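Local coordinates for putative type VI secretion protein (Escherichia coli, PDB 4PS2) that probably builds, together with TssC, the contractile sheath of the type VI secretion system, this chain being the C-terminal helical fragment of TssB, at residues Glu1-Ser5 with Met29-Arg33. Residue numbers count along the deposited sequence, not the author numbering.
Sequences EESIS and MLAMR
Run Glu1-Ser5 past one face of helix 16-40, antiparallel to the Met29-Arg33 turn: the CA atoms of Glu1 and Arg33 lie 8.3 Å apart, those of Ile4 and Leu30 6.5 Å. Glu2 bends the chain (phi/psi -75/2); Ser3-Ser5 is extended. Ile4 points its CB at the helix; with chi1 and chi2 both t, it sets CG2 3.9 Å from Leu30 CB and CD1 3.9 Å from Met29 CB. Arg33 (t, t, m) reaches out roughly at right angles to the helix axis, so that NH1 donates to Glu1 O at 2.6 Å and to Ser3 O at 2.7 Å, both carbonyls near the guanidinium plane. Here, at the surface, the loop before the bundle's first helix folds back onto it, while Ala31 and Met32 pack on Ile56 and Leu53 of helix 46-57. Leu30 (t, p) packs against the carbonyls at the bend, CD1 3.8 Å from Glu1 O and CD2 3.8 Å from Glu2 O. The Met29 side chain is about 7 Å from that of Glu69, seen to bind zinc in a structure of this protein, though not in this chain. Water 1 donates to Ser3 O (3.1 Å) and accepts from Arg33 NH2 (2.8 Å).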
loop_
_atom_site.group_PDB
_atom_site.type_symbol
_atom_site.label_atom_id
_atom_site.label_comp_id
_atom_site.label_asym_id
_atom_site.label_seq_id
_atom_site.Cartn_x
_atom_site.Cartn_y
_atom_site.Cartn_z
ATOM N N GLU A 1 9.882 -0.508 9.104
ATOM C CA GLU A 1 10.119 -1.915 8.743
ATOM C C GLU A 1 9.986 -2.209 7.237
ATOM O O GLU A 1 8.957 -1.975 6.631
ATOM C CB GLU A 1 9.228 -2.847 9.547
ATOM C CG GLU A 1 9.678 -4.285 9.456
ATOM C CD GLU A 1 11.089 -4.429 9.948
ATOM O OE1 GLU A 1 11.264 -4.499 11.186
ATOM O OE2 GLU A 1 12.013 -4.430 9.114
ATOM N N GLU A 2 11.062 -2.734 6.682
ATOM C CA GLU A 2 11.168 -3.067 5.287
ATOM C C GLU A 2 10.398 -4.347 4.930
ATOM O O GLU A 2 10.398 -4.749 3.806
ATOM C CB GLU A 2 12.644 -3.207 4.910
ATOM C CG GLU A 2 13.024 -2.694 3.535
ATOM C CD GLU A 2 14.322 -3.275 2.957
ATOM O OE1 GLU A 2 15.405 -3.149 3.575
ATOM O OE2 GLU A 2 14.247 -3.823 1.846
ATOM N N SER A 3 9.726 -4.944 5.895
ATOM C CA SER A 3 9.006 -6.197 5.677
ATOM C C SER A 3 7.522 -6.264 6.100
ATOM O O SER A 3 7.065 -5.495 6.899
ATOM C CB SER A 3 9.769 -7.334 6.331
ATOM O OG SER A 3 9.464 -7.388 7.702
ATOM N N ILE A 4 6.792 -7.211 5.534
ATOM C CA ILE A 4 5.359 -7.378 5.786
ATOM C C ILE A 4 5.040 -8.885 5.704
ATOM O O ILE A 4 5.792 -9.631 5.080
ATOM C CB ILE A 4 4.469 -6.489 4.858
ATOM C CG1 ILE A 4 3.047 -6.305 5.442
ATOM C CG2 ILE A 4 4.429 -6.998 3.383
ATOM C CD1 ILE A 4 2.276 -5.026 4.939
ATOM N N SER A 5 3.945 -9.325 6.330
ATOM C CA SER A 5 3.612 -10.748 6.367
ATOM C C SER A 5 2.186 -11.047 6.026
ATOM O O SER A 5 1.283 -10.346 6.488
ATOM C CB SER A 5 3.899 -11.316 7.753
ATOM O OG SER A 5 5.291 -11.411 7.990
ATOM N N MET A 29 0.290 -1.934 0.681
ATOM C CA MET A 29 0.524 -1.562 2.079
ATOM C C MET A 29 2.022 -1.377 2.391
ATOM O O MET A 29 2.379 -0.440 3.116
ATOM C CB MET A 29 -0.066 -2.636 3.007
ATOM C CG MET A 29 -1.597 -2.535 3.171
ATOM S SD MET A 29 -2.282 -4.030 3.948
ATOM C CE MET A 29 -1.787 -3.795 5.575
ATOM N N LEU A 30 2.890 -2.285 1.880
ATOM C CA LEU A 30 4.324 -2.167 2.119
ATOM C C LEU A 30 4.893 -0.993 1.295
ATOM O O LEU A 30 5.683 -0.208 1.826
ATOM C CB LEU A 30 5.070 -3.477 1.847
ATOM C CG LEU A 30 6.586 -3.452 2.091
ATOM C CD1 LEU A 30 6.930 -3.079 3.555
ATOM C CD2 LEU A 30 7.223 -4.787 1.691
ATOM N N ALA A 31 4.478 -0.852 0.032
ATOM C CA ALA A 31 4.939 0.283 -0.793
ATOM C C ALA A 31 4.494 1.639 -0.194
ATOM O O ALA A 31 5.240 2.625 -0.235
ATOM C CB ALA A 31 4.434 0.139 -2.217
ATOM N N MET A 32 3.281 1.669 0.387
ATOM C CA MET A 32 2.737 2.862 0.998
ATOM C C MET A 32 3.522 3.209 2.274
ATOM O O MET A 32 3.835 4.379 2.502
ATOM C CB MET A 32 1.242 2.635 1.311
ATOM C CG MET A 32 0.522 3.866 1.702
ATOM S SD MET A 32 0.350 5.059 0.347
ATOM C CE MET A 32 0.018 6.505 1.335
ATOM N N ARG A 33 3.843 2.176 3.097
ATOM C CA ARG A 33 4.597 2.359 4.332
ATOM C C ARG A 33 5.970 2.956 4.018
ATOM O O ARG A 33 6.378 3.891 4.690
ATOM C CB ARG A 33 4.746 1.027 5.064
ATOM C CG ARG A 33 5.559 1.143 6.349
ATOM C CD ARG A 33 6.156 -0.174 6.689
ATOM N NE ARG A 33 5.118 -1.129 7.060
ATOM C CZ ARG A 33 5.353 -2.411 7.289
ATOM N NH1 ARG A 33 6.586 -2.891 7.193
ATOM N NH2 ARG A 33 4.367 -3.218 7.643
HETATM O O HOH W 1 4.871 -5.502 9.135
#